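Local coordinates for uncharacterized conserved protein (Staphylococcus epidermidis, PDB 3FRM), which is of unknown function but is probably a GNAT-type acetyltransferase that uses acetyl-CoA to acetylate an unidentified substrate, at residues P34-N40 and Q67-S73; M47-W53 and E80-L86; N128-Y132 and R166-Y170; F74-E80 and G244-I249. All blocks are in the same frame, centred on the assembly; numbering follows the deposited sequence.

Contacts 1 and 2 join elements of the N-terminal region; contact 4 brings the last strand, 241-251, back to strand 72-75; contact 3 lies in the GNAT-like part, near the sodium site. Contact 3 is buried; the other three are partly buried. Contacts 1 and 4 share strand 72-75: loops joined by polar side-chain bonds meet at its start, and backbone pairing with strand 241-251 takes over further along. Contact 2, about 12 Å from contact 4 between centres, shares Glu80 with it and packs apolar side chains between helix starts, Trp53 touching Ile249. Contacts 2 and 4 both reach the second subunit. Contact 3 sets a helix on strand 165-171 of the same mixed sheet, with one very short hydrogen bond.

Contact 1. Residues P34-N40 and Q67-S73; sequences PLKYASN and QSSYHLS
The His71 ring lies between Asn40 O and Tyr37 of the loop 34-40, which links strands 25-29 and 41-44. CB of His71 points toward that loop, and chi1 p sets the ring so that NE2 donates to Asn40 O at 3.0 Å; water 1, 2.7 Å from His71 ND1, accepts from Tyr70 N and gives a weak bond to Pro34 O at 3.3 Å. Tyr37 CA sits over the His71 ring face, 4.3 Å from its centroid, and the two rings meet obliquely, centroids 4.5 Å apart and planes at 49°. Pro34 and Ser69 are the nearest backbone pair (CA-CA 4.7 Å); the segments then diverge to 7.6 Å between the CA atoms of Asn40 and Ser73. Ser69 OG donates to Pro34 O at 2.6 Å, and Gln67 NE2 donates to both Ser69 OG at 2.9 Å and Asn40 OD1 at 2.7 Å. Asn40 (chi1 m) closes its own loop through ND2 to Lys36 O, 2.9 Å. Gln67 follows helix 50-66, and Ser68, at positive phi (64°), is the C' residue of the Schellman motif ending it. Asn40 leads into strand 41-44, parallel to 72-75, so the contact lies at one end of a beta-alpha-beta crossover.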
# COMPACT_ATOMS: atom_id res chain seq x y z
N PRO A 34 12.52 -17.41 -20.38
CA PRO A 34 13.11 -16.07 -20.46
C PRO A 34 12.08 -14.94 -20.26
O PRO A 34 12.46 -13.79 -20.06
CB PRO A 34 13.73 -16.04 -21.84
CG PRO A 34 12.80 -16.97 -22.66
CD PRO A 34 12.37 -18.05 -21.70
N LEU A 35 10.80 -15.28 -20.26
CA LEU A 35 9.76 -14.30 -20.11
C LEU A 35 9.35 -13.99 -18.68
O LEU A 35 8.64 -13.01 -18.50
CB LEU A 35 8.53 -14.67 -20.95
CG LEU A 35 8.65 -14.63 -22.49
CD1 LEU A 35 9.40 -13.40 -23.01
CD2 LEU A 35 9.26 -15.90 -23.03
N LYS A 36 9.77 -14.78 -17.68
CA LYS A 36 9.52 -14.45 -16.24
C LYS A 36 10.40 -13.31 -15.74
O LYS A 36 11.60 -13.49 -15.58
CB LYS A 36 9.70 -15.64 -15.29
CG LYS A 36 8.64 -16.72 -15.47
CD LYS A 36 8.75 -17.93 -14.51
CE LYS A 36 8.55 -17.55 -13.01
NZ LYS A 36 7.32 -16.73 -12.84
N TYR A 37 9.81 -12.14 -15.49
CA TYR A 37 10.59 -10.97 -15.08
C TYR A 37 11.31 -11.18 -13.76
O TYR A 37 12.45 -10.74 -13.64
CB TYR A 37 9.73 -9.72 -14.97
CG TYR A 37 9.08 -9.31 -16.26
CD1 TYR A 37 9.60 -9.71 -17.45
CD2 TYR A 37 7.97 -8.48 -16.27
CE1 TYR A 37 9.01 -9.34 -18.65
CE2 TYR A 37 7.39 -8.05 -17.48
CZ TYR A 37 7.91 -8.50 -18.65
OH TYR A 37 7.36 -8.11 -19.85
N ALA A 38 10.69 -11.83 -12.77
CA ALA A 38 11.34 -12.04 -11.45
C ALA A 38 12.53 -13.04 -11.38
O ALA A 38 13.29 -13.04 -10.37
CB ALA A 38 10.26 -12.39 -10.31
N SER A 39 12.67 -13.90 -12.40
CA SER A 39 13.75 -14.88 -12.49
C SER A 39 14.88 -14.36 -13.38
O SER A 39 15.90 -15.04 -13.53
CB SER A 39 13.23 -16.18 -13.10
OG SER A 39 11.92 -16.45 -12.66
N ASN A 40 14.71 -13.20 -14.02
CA ASN A 40 15.71 -12.67 -14.92
C ASN A 40 16.09 -11.22 -14.57
O ASN A 40 15.49 -10.25 -15.04
CB ASN A 40 15.28 -12.83 -16.38
CG ASN A 40 15.05 -14.33 -16.81
OD1 ASN A 40 16.01 -15.04 -17.12
ND2 ASN A 40 13.79 -14.77 -16.88
N GLN A 67 18.82 -14.89 -24.93
CA GLN A 67 17.90 -15.97 -24.58
C GLN A 67 16.47 -15.56 -24.90
O GLN A 67 15.55 -16.19 -24.41
CB GLN A 67 18.03 -16.39 -23.07
CG GLN A 67 17.70 -15.28 -22.03
CD GLN A 67 17.72 -15.74 -20.54
OE1 GLN A 67 18.49 -16.64 -20.16
NE2 GLN A 67 16.90 -15.09 -19.70
N SER A 68 16.27 -14.51 -25.71
CA SER A 68 14.92 -14.09 -26.05
C SER A 68 14.10 -13.61 -24.84
O SER A 68 12.89 -13.86 -24.79
CB SER A 68 14.18 -15.25 -26.74
OG SER A 68 14.82 -15.62 -27.97
N SER A 69 14.77 -12.98 -23.87
CA SER A 69 14.16 -12.17 -22.82
C SER A 69 14.10 -10.73 -23.38
O SER A 69 15.05 -10.29 -24.06
CB SER A 69 15.09 -12.17 -21.62
OG SER A 69 14.87 -13.28 -20.73
N TYR A 70 13.04 -9.98 -23.12
CA TYR A 70 12.91 -8.68 -23.80
C TYR A 70 12.75 -7.50 -22.86
O TYR A 70 12.50 -6.38 -23.33
CB TYR A 70 11.78 -8.69 -24.85
CG TYR A 70 11.92 -9.82 -25.84
CD1 TYR A 70 12.97 -9.84 -26.76
CD2 TYR A 70 10.99 -10.88 -25.85
CE1 TYR A 70 13.12 -10.87 -27.66
CE2 TYR A 70 11.10 -11.91 -26.74
CZ TYR A 70 12.17 -11.90 -27.64
OH TYR A 70 12.29 -12.94 -28.50
N HIS A 71 12.97 -7.73 -21.57
CA HIS A 71 12.80 -6.70 -20.59
C HIS A 71 14.15 -6.37 -19.95
O HIS A 71 15.15 -7.03 -20.23
CB HIS A 71 11.87 -7.24 -19.54
CG HIS A 71 12.48 -8.33 -18.73
ND1 HIS A 71 12.50 -9.64 -19.17
CD2 HIS A 71 13.15 -8.30 -17.55
CE1 HIS A 71 13.12 -10.38 -18.26
NE2 HIS A 71 13.53 -9.59 -17.26
N LEU A 72 14.17 -5.41 -19.02
CA LEU A 72 15.34 -5.08 -18.27
C LEU A 72 14.93 -4.85 -16.81
O LEU A 72 13.90 -4.24 -16.56
CB LEU A 72 15.99 -3.80 -18.82
CG LEU A 72 16.60 -3.68 -20.19
CD1 LEU A 72 17.44 -2.37 -20.22
CD2 LEU A 72 17.48 -4.87 -20.47
N SER A 73 15.75 -5.29 -15.86
CA SER A 73 15.39 -5.05 -14.50
C SER A 73 16.54 -5.14 -13.46
O SER A 73 17.44 -5.92 -13.61
CB SER A 73 14.23 -5.96 -14.14
OG SER A 73 14.64 -7.27 -13.99
O HOH W 1 11.35 -10.89 -21.22

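Contact 2. Residues M47-W53 and E80-L86; sequences MPTMNQW and EKIDEVL. With SO4 (sulfate ion), chain J.
Leu86 (chi1 t, chi2 p) pushes its CD1 against the indole of Trp53, 3.6 Å from CE3, while its CD2 comes 3.9 Å from Pro48 O. The Met50 and Leu86 CA atoms are 5.0 Å apart, the closest backbone approach, and Met50 CG lies 3.9 Å from Leu86 CA. Met50, like Met47 a selenomethionine, brings CE 3.6 Å from Val85 CG1. Each segment is a loop running into a helix: Thr49 N-caps helix 50-66, OG1 accepting from Gln52 N at 3.0 Å, and Asp83 N-caps helix 84-92, OD1 accepting from Val85 N at 2.9 Å. Both helix starts pack on the face of the mixed sheet carrying Phe74 and Ile249, where Trp53 meets Phe74 edge-to-face. Met47 CE lies 3.3 Å from Lys81 O and 3.7 Å from Ile82 CG1, and Met47 CG is 3.3 Å from Glu80 OE1. Lys81, its CB directed away from 47-53, extends to the subunit interface, where NZ donates to sulfate O2 at 2.7 Å. Backbone nitrogens of Gly203, Gly205 and Ser206 of the second subunit hold this ion, probably a crystallisation component, in a loop consistent with the one that binds the pyrophosphate of acetyl-CoA in GNAT relatives.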
# COMPACT_ATOMS: atom_id res chain seq x y z
N MSE A 47 25.69 0.17 -4.68
CA MSE A 47 25.22 1.19 -5.62
C MSE A 47 26.14 1.48 -6.77
O MSE A 47 27.23 1.98 -6.57
CB MSE A 47 25.03 2.52 -4.88
CG MSE A 47 23.65 2.71 -4.32
SE MSE A 47 22.22 2.95 -5.69
CE MSE A 47 20.82 3.13 -4.31
N PRO A 48 25.69 1.21 -8.00
CA PRO A 48 26.45 1.61 -9.16
C PRO A 48 26.46 3.13 -9.29
O PRO A 48 25.49 3.76 -8.93
CB PRO A 48 25.65 0.99 -10.32
CG PRO A 48 24.25 0.91 -9.85
CD PRO A 48 24.40 0.60 -8.36
N THR A 49 27.53 3.74 -9.79
CA THR A 49 27.38 5.09 -10.30
C THR A 49 26.53 5.02 -11.57
O THR A 49 26.32 3.93 -12.17
CB THR A 49 28.69 5.69 -10.74
OG1 THR A 49 29.05 5.15 -12.03
CG2 THR A 49 29.77 5.41 -9.74
N MSE A 50 26.07 6.19 -11.97
CA MSE A 50 25.32 6.37 -13.18
C MSE A 50 26.03 5.73 -14.34
O MSE A 50 25.39 5.01 -15.09
CB MSE A 50 25.09 7.84 -13.42
CG MSE A 50 23.80 8.16 -14.13
SE MSE A 50 24.18 8.82 -15.92
CE MSE A 50 24.48 10.74 -15.72
N ASN A 51 27.34 5.94 -14.47
CA ASN A 51 28.15 5.38 -15.59
C ASN A 51 28.26 3.87 -15.57
O ASN A 51 28.17 3.25 -16.60
CB ASN A 51 29.57 5.94 -15.56
CG ASN A 51 29.61 7.43 -15.79
OD1 ASN A 51 28.90 7.94 -16.64
ND2 ASN A 51 30.49 8.14 -15.05
N GLN A 52 28.49 3.32 -14.38
CA GLN A 52 28.43 1.89 -14.14
C GLN A 52 27.10 1.35 -14.61
O GLN A 52 27.05 0.38 -15.36
CB GLN A 52 28.51 1.60 -12.65
CG GLN A 52 29.74 0.92 -12.16
CD GLN A 52 30.21 -0.30 -12.96
OE1 GLN A 52 31.32 -0.77 -12.73
NE2 GLN A 52 29.40 -0.81 -13.86
N TRP A 53 26.01 1.98 -14.16
CA TRP A 53 24.67 1.53 -14.49
C TRP A 53 24.43 1.44 -15.99
O TRP A 53 23.76 0.51 -16.45
CB TRP A 53 23.55 2.37 -13.79
CG TRP A 53 22.15 1.80 -14.06
CD1 TRP A 53 21.68 0.57 -13.65
CD2 TRP A 53 21.09 2.40 -14.83
NE1 TRP A 53 20.39 0.39 -14.11
CE2 TRP A 53 20.01 1.49 -14.82
CE3 TRP A 53 20.94 3.62 -15.48
CZ2 TRP A 53 18.79 1.74 -15.49
CZ3 TRP A 53 19.73 3.89 -16.13
CH2 TRP A 53 18.66 2.94 -16.12
N GLU A 80 18.92 1.41 0.68
CA GLU A 80 19.64 2.53 0.06
C GLU A 80 18.77 3.31 -0.93
O GLU A 80 18.17 2.71 -1.79
CB GLU A 80 20.90 2.00 -0.61
CG GLU A 80 22.01 1.68 0.44
CD GLU A 80 23.29 1.13 -0.17
OE1 GLU A 80 23.79 1.68 -1.18
OE2 GLU A 80 23.81 0.13 0.36
N LYS A 81 18.69 4.63 -0.73
CA LYS A 81 18.14 5.65 -1.62
C LYS A 81 19.08 5.85 -2.78
O LYS A 81 20.27 5.83 -2.57
CB LYS A 81 18.06 7.01 -0.89
CG LYS A 81 17.07 7.08 0.32
CD LYS A 81 15.62 6.66 -0.10
CE LYS A 81 14.89 7.73 -0.92
NZ LYS A 81 14.76 9.03 -0.18
N ILE A 82 18.55 6.03 -3.99
CA ILE A 82 19.32 6.20 -5.24
C ILE A 82 19.68 7.66 -5.50
O ILE A 82 18.88 8.57 -5.27
CB ILE A 82 18.45 5.71 -6.41
CG1 ILE A 82 17.85 4.36 -6.07
CG2 ILE A 82 19.22 5.60 -7.70
CD1 ILE A 82 16.90 3.84 -7.21
N ASP A 83 20.87 7.92 -6.00
CA ASP A 83 21.23 9.31 -6.19
C ASP A 83 20.35 9.95 -7.27
O ASP A 83 19.85 9.28 -8.19
CB ASP A 83 22.71 9.48 -6.52
CG ASP A 83 23.09 10.93 -6.73
OD1 ASP A 83 23.13 11.34 -7.90
OD2 ASP A 83 23.27 11.68 -5.71
N GLU A 84 20.15 11.25 -7.12
CA GLU A 84 19.36 12.03 -8.05
C GLU A 84 19.75 11.82 -9.53
O GLU A 84 18.91 11.57 -10.41
CB GLU A 84 19.50 13.50 -7.72
CG GLU A 84 18.55 14.33 -8.57
CD GLU A 84 19.05 15.74 -8.79
OE1 GLU A 84 19.26 16.47 -7.77
OE2 GLU A 84 19.21 16.11 -9.99
N VAL A 85 21.04 11.88 -9.78
CA VAL A 85 21.55 11.84 -11.12
C VAL A 85 21.18 10.51 -11.82
O VAL A 85 20.83 10.49 -13.05
CB VAL A 85 23.04 12.10 -11.09
CG1 VAL A 85 23.60 12.05 -12.52
CG2 VAL A 85 23.30 13.48 -10.43
N LEU A 86 21.20 9.43 -11.03
CA LEU A 86 20.89 8.11 -11.53
C LEU A 86 19.37 7.94 -11.66
O LEU A 86 18.88 7.32 -12.62
CB LEU A 86 21.53 7.05 -10.62
CG LEU A 86 21.11 5.59 -10.85
CD1 LEU A 86 21.41 5.19 -12.24
CD2 LEU A 86 21.80 4.64 -9.91
S SO4 J . 11.68 11.04 -0.38
O1 SO4 J . 10.91 9.90 0.09
O2 SO4 J . 12.77 10.57 -1.23
O3 SO4 J . 10.80 11.92 -1.17
O4 SO4 J . 12.14 11.89 0.71

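Contact 3. Residues N128-Y132 and R166-Y170; sequences NINDY and RLVAY
The first turn of helix 129-136, with Asn128 at its N-cap position, lies over strand 165-171; the nearest backbone pair is Tyr132 and Val168, CA-CA 5.6 Å. This is helix-on-sheet packing in the GNAT-type half of the chain, where 165-171 runs antiparallel between strands 120-123 and 174-183. Asp131 N donates to Asn128 O at 2.8 Å as the helix begins, while the strand stays extended and turns Arg166 and Val168 toward the helix and Leu167 away. Val168 (chi1 t) places CG2 3.4 Å from Tyr132 CB and CG1 4.2 Å from Asp131 CB. Tyr132, chi1 t, lays its ring along the strand, with CE1 3.8 Å from Arg166 CB, so that Arg166 CD lies over one ring face; its hydroxyl is hydrogen-bonded to Asp180 of strand 174-183. The guanidinium of Arg166 donates through NH1 to Asp162, one of the residues at the sodium site, whose ion is about 4 Å from the arginine side chain. At the other end of the strand segment, Tyr170 (chi1 m) stretches back to the helix: its OH is 3.3 Å from Asn128 CB and donates to Asp131 OD1 in a very short hydrogen bond of 2.4 Å.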
# COMPACT_ATOMS: atom_id res chain seq x y z
N ASN A 128 -5.47 -31.54 -6.30
CA ASN A 128 -6.15 -30.28 -6.16
C ASN A 128 -5.45 -29.15 -6.86
O ASN A 128 -5.93 -28.04 -6.80
CB ASN A 128 -6.41 -29.95 -4.67
CG ASN A 128 -5.14 -29.85 -3.87
OD1 ASN A 128 -4.03 -29.77 -4.40
ND2 ASN A 128 -5.29 -29.86 -2.59
N ILE A 129 -4.36 -29.43 -7.59
CA ILE A 129 -3.57 -28.36 -8.26
C ILE A 129 -4.37 -27.37 -9.09
O ILE A 129 -3.97 -26.17 -9.21
CB ILE A 129 -2.41 -28.93 -9.14
CG1 ILE A 129 -1.55 -27.80 -9.74
CG2 ILE A 129 -2.93 -29.74 -10.30
CD1 ILE A 129 -1.10 -26.69 -8.71
N ASN A 130 -5.43 -27.86 -9.73
CA ASN A 130 -6.30 -27.03 -10.57
C ASN A 130 -7.13 -26.04 -9.73
O ASN A 130 -7.47 -24.95 -10.23
CB ASN A 130 -7.22 -27.86 -11.47
CG ASN A 130 -6.54 -28.34 -12.77
OD1 ASN A 130 -6.50 -29.53 -13.02
ND2 ASN A 130 -5.98 -27.42 -13.58
N ASP A 131 -7.48 -26.40 -8.50
CA ASP A 131 -8.14 -25.48 -7.61
C ASP A 131 -7.19 -24.37 -7.23
O ASP A 131 -7.62 -23.24 -7.04
CB ASP A 131 -8.60 -26.17 -6.31
CG ASP A 131 -9.76 -27.12 -6.52
OD1 ASP A 131 -9.87 -28.06 -5.71
OD2 ASP A 131 -10.56 -26.95 -7.49
N TYR A 132 -5.91 -24.68 -7.08
CA TYR A 132 -4.95 -23.66 -6.74
C TYR A 132 -4.91 -22.66 -7.92
O TYR A 132 -5.07 -21.45 -7.75
CB TYR A 132 -3.59 -24.32 -6.45
CG TYR A 132 -2.44 -23.36 -6.38
CD1 TYR A 132 -1.97 -22.91 -5.16
CD2 TYR A 132 -1.78 -22.91 -7.56
CE1 TYR A 132 -0.91 -22.03 -5.07
CE2 TYR A 132 -0.66 -21.98 -7.49
CZ TYR A 132 -0.26 -21.55 -6.20
OH TYR A 132 0.78 -20.65 -6.01
N ARG A 166 2.69 -25.46 -1.41
CA ARG A 166 1.56 -24.59 -1.69
C ARG A 166 0.29 -24.98 -0.94
O ARG A 166 0.03 -26.16 -0.68
CB ARG A 166 1.31 -24.53 -3.18
CG ARG A 166 2.47 -23.98 -3.95
CD ARG A 166 2.38 -24.43 -5.39
NE ARG A 166 3.26 -23.65 -6.24
CZ ARG A 166 4.47 -24.01 -6.60
NH1 ARG A 166 4.97 -25.18 -6.20
NH2 ARG A 166 5.19 -23.18 -7.34
N LEU A 167 -0.50 -23.96 -0.58
CA LEU A 167 -1.79 -24.19 0.07
C LEU A 167 -3.03 -23.70 -0.69
O LEU A 167 -2.97 -22.69 -1.34
CB LEU A 167 -1.74 -23.59 1.46
CG LEU A 167 -0.65 -24.25 2.31
CD1 LEU A 167 -0.41 -23.47 3.61
CD2 LEU A 167 -0.95 -25.72 2.59
N VAL A 168 -4.15 -24.42 -0.62
CA VAL A 168 -5.43 -23.96 -1.12
C VAL A 168 -6.38 -24.06 0.04
O VAL A 168 -6.45 -25.12 0.68
CB VAL A 168 -6.01 -24.87 -2.25
CG1 VAL A 168 -7.38 -24.38 -2.75
CG2 VAL A 168 -5.08 -24.96 -3.41
N ALA A 169 -7.09 -22.97 0.31
CA ALA A 169 -8.16 -22.98 1.29
C ALA A 169 -9.50 -23.14 0.59
O ALA A 169 -9.71 -22.58 -0.54
CB ALA A 169 -8.16 -21.72 2.10
N TYR A 170 -10.40 -23.90 1.24
CA TYR A 170 -11.75 -24.08 0.74
C TYR A 170 -12.74 -23.64 1.77
O TYR A 170 -12.59 -23.94 2.96
CB TYR A 170 -12.07 -25.55 0.41
CG TYR A 170 -11.20 -26.21 -0.63
CD1 TYR A 170 -11.73 -26.55 -1.88
CD2 TYR A 170 -9.86 -26.50 -0.37
CE1 TYR A 170 -10.96 -27.15 -2.88
CE2 TYR A 170 -9.06 -27.10 -1.36
CZ TYR A 170 -9.63 -27.44 -2.61
OH TYR A 170 -8.87 -28.08 -3.56

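Contact 4. Residues F74-E80 and G244-I249; sequences FSFPANE and GFKYHI
An antiparallel beta ladder joins the end of strand 72-75 to strand 241-251, the last of the chain, which thereby enters the N-terminal part of the mixed sheet between 72-75 and 96-105. Phe74 and Ile249 form a hydrogen-bonded pair: Phe74 N donates to Ile249 O (3.2 Å) and Ile249 N to Phe74 O (2.8 Å). Their side chains share a face, CD2 of Phe74 being 3.8 Å from CD1 of Ile249, and both also meet Trp53. Ser75 and His248, a non-hydrogen-bonded pair with CA atoms 4.2 Å apart, point to the other face. Phe76 N donates to Tyr247 O at 2.9 Å, while Phe76 O accepts from water 2 (2.6 Å), which accepts from Lys246 NZ (2.7 Å). From Pro77 the chain bends into a type II turn, closed by Glu80 N to Pro77 O at 3.1 Å; the register slips by one, bringing Ala78 opposite Lys246. Asn79, at positive phi (61°), bonds Phe245 twice: its N donates to Phe245 O (2.8 Å) and its OD1 accepts from Phe245 N (3.1 Å), while its CA rests on the Phe245 ring, 3.8 Å from the centroid. Within the turn, water 3 donates to Glu80 O (2.8 Å) and Pro77 O (2.7 Å) and accepts from Tyr247 N at 2.9 Å.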
# COMPACT_ATOMS: atom_id res chain seq x y z
N PHE A 74 16.45 -4.33 -12.41
CA PHE A 74 17.45 -4.25 -11.39
C PHE A 74 16.78 -3.98 -10.08
O PHE A 74 15.75 -3.29 -10.03
CB PHE A 74 18.42 -3.08 -11.70
CG PHE A 74 19.00 -3.10 -13.12
CD1 PHE A 74 20.27 -3.60 -13.36
CD2 PHE A 74 18.26 -2.66 -14.21
CE1 PHE A 74 20.81 -3.62 -14.68
CE2 PHE A 74 18.78 -2.71 -15.53
CZ PHE A 74 20.06 -3.17 -15.75
N SER A 75 17.36 -4.54 -9.02
CA SER A 75 17.09 -4.17 -7.64
C SER A 75 18.31 -3.48 -7.15
O SER A 75 19.40 -3.89 -7.53
CB SER A 75 16.99 -5.40 -6.77
OG SER A 75 15.92 -6.10 -7.21
N PHE A 76 18.13 -2.55 -6.21
CA PHE A 76 19.23 -1.83 -5.64
C PHE A 76 19.49 -2.30 -4.20
O PHE A 76 18.81 -3.18 -3.69
CB PHE A 76 18.99 -0.31 -5.79
CG PHE A 76 19.07 0.17 -7.21
CD1 PHE A 76 20.27 0.50 -7.77
CD2 PHE A 76 17.94 0.25 -8.00
CE1 PHE A 76 20.35 0.92 -9.13
CE2 PHE A 76 17.99 0.65 -9.32
CZ PHE A 76 19.21 0.99 -9.89
N PRO A 77 20.51 -1.74 -3.55
CA PRO A 77 20.86 -2.34 -2.25
C PRO A 77 19.79 -2.13 -1.18
O PRO A 77 19.10 -1.11 -1.16
CB PRO A 77 22.12 -1.60 -1.87
CG PRO A 77 22.69 -1.14 -3.31
CD PRO A 77 21.49 -0.76 -4.04
N ALA A 78 19.62 -3.10 -0.32
CA ALA A 78 18.77 -2.93 0.88
C ALA A 78 18.93 -1.59 1.59
O ALA A 78 20.03 -1.17 1.91
CB ALA A 78 19.02 -4.04 1.84
N ASN A 79 17.81 -0.90 1.76
CA ASN A 79 17.79 0.31 2.53
C ASN A 79 18.68 1.43 1.97
O ASN A 79 19.11 2.29 2.70
CB ASN A 79 18.18 0.00 3.97
CG ASN A 79 17.35 -1.12 4.51
OD1 ASN A 79 16.15 -1.00 4.56
ND2 ASN A 79 17.97 -2.23 4.82
N GLU A 80 18.92 1.41 0.68
CA GLU A 80 19.64 2.53 0.06
C GLU A 80 18.77 3.31 -0.93
O GLU A 80 18.17 2.71 -1.79
CB GLU A 80 20.90 2.00 -0.61
CG GLU A 80 22.01 1.68 0.44
CD GLU A 80 23.29 1.13 -0.17
OE1 GLU A 80 23.79 1.68 -1.18
OE2 GLU A 80 23.81 0.13 0.36
N GLY A 244 12.51 -3.00 6.20
CA GLY A 244 13.47 -2.42 5.29
C GLY A 244 12.92 -2.45 3.87
O GLY A 244 11.90 -3.06 3.63
N PHE A 245 13.60 -1.76 2.97
CA PHE A 245 13.10 -1.65 1.59
C PHE A 245 14.18 -1.90 0.57
O PHE A 245 15.34 -1.89 0.89
CB PHE A 245 12.52 -0.24 1.37
CG PHE A 245 13.53 0.86 1.53
CD1 PHE A 245 14.20 1.39 0.40
CD2 PHE A 245 13.83 1.36 2.80
CE1 PHE A 245 15.16 2.41 0.54
CE2 PHE A 245 14.77 2.39 2.97
CZ PHE A 245 15.44 2.92 1.82
N LYS A 246 13.77 -2.13 -0.67
CA LYS A 246 14.67 -2.05 -1.84
C LYS A 246 13.97 -1.29 -2.93
O LYS A 246 12.79 -1.59 -3.23
CB LYS A 246 14.91 -3.45 -2.41
CG LYS A 246 15.96 -4.27 -1.72
CD LYS A 246 16.50 -5.40 -2.65
CE LYS A 246 17.60 -6.11 -1.86
NZ LYS A 246 18.36 -7.21 -2.51
N TYR A 247 14.67 -0.37 -3.58
CA TYR A 247 14.26 0.16 -4.87
C TYR A 247 14.46 -0.89 -5.97
O TYR A 247 15.38 -1.69 -5.91
CB TYR A 247 15.03 1.46 -5.24
CG TYR A 247 14.38 2.60 -4.56
CD1 TYR A 247 13.29 3.24 -5.11
CD2 TYR A 247 14.80 2.97 -3.28
CE1 TYR A 247 12.60 4.24 -4.41
CE2 TYR A 247 14.16 3.95 -2.59
CZ TYR A 247 13.07 4.60 -3.12
OH TYR A 247 12.46 5.58 -2.33
N HIS A 248 13.61 -0.86 -6.99
CA HIS A 248 13.68 -1.81 -8.07
C HIS A 248 13.03 -1.18 -9.32
O HIS A 248 12.08 -0.40 -9.26
CB HIS A 248 13.06 -3.18 -7.68
CG HIS A 248 11.60 -3.28 -7.97
ND1 HIS A 248 10.63 -2.94 -7.05
CD2 HIS A 248 10.94 -3.62 -9.11
CE1 HIS A 248 9.43 -3.07 -7.60
NE2 HIS A 248 9.59 -3.49 -8.84
N ILE A 249 13.63 -1.46 -10.45
CA ILE A 249 13.13 -0.84 -11.66
C ILE A 249 12.91 -1.90 -12.69
O ILE A 249 13.60 -2.90 -12.68
CB ILE A 249 14.14 0.21 -12.15
CG1 ILE A 249 15.50 -0.39 -12.42
CG2 ILE A 249 14.31 1.30 -11.07
CD1 ILE A 249 16.37 0.55 -13.27
O HOH W 2 19.39 -5.61 -4.40
O HOH W 3 17.41 0.25 -2.76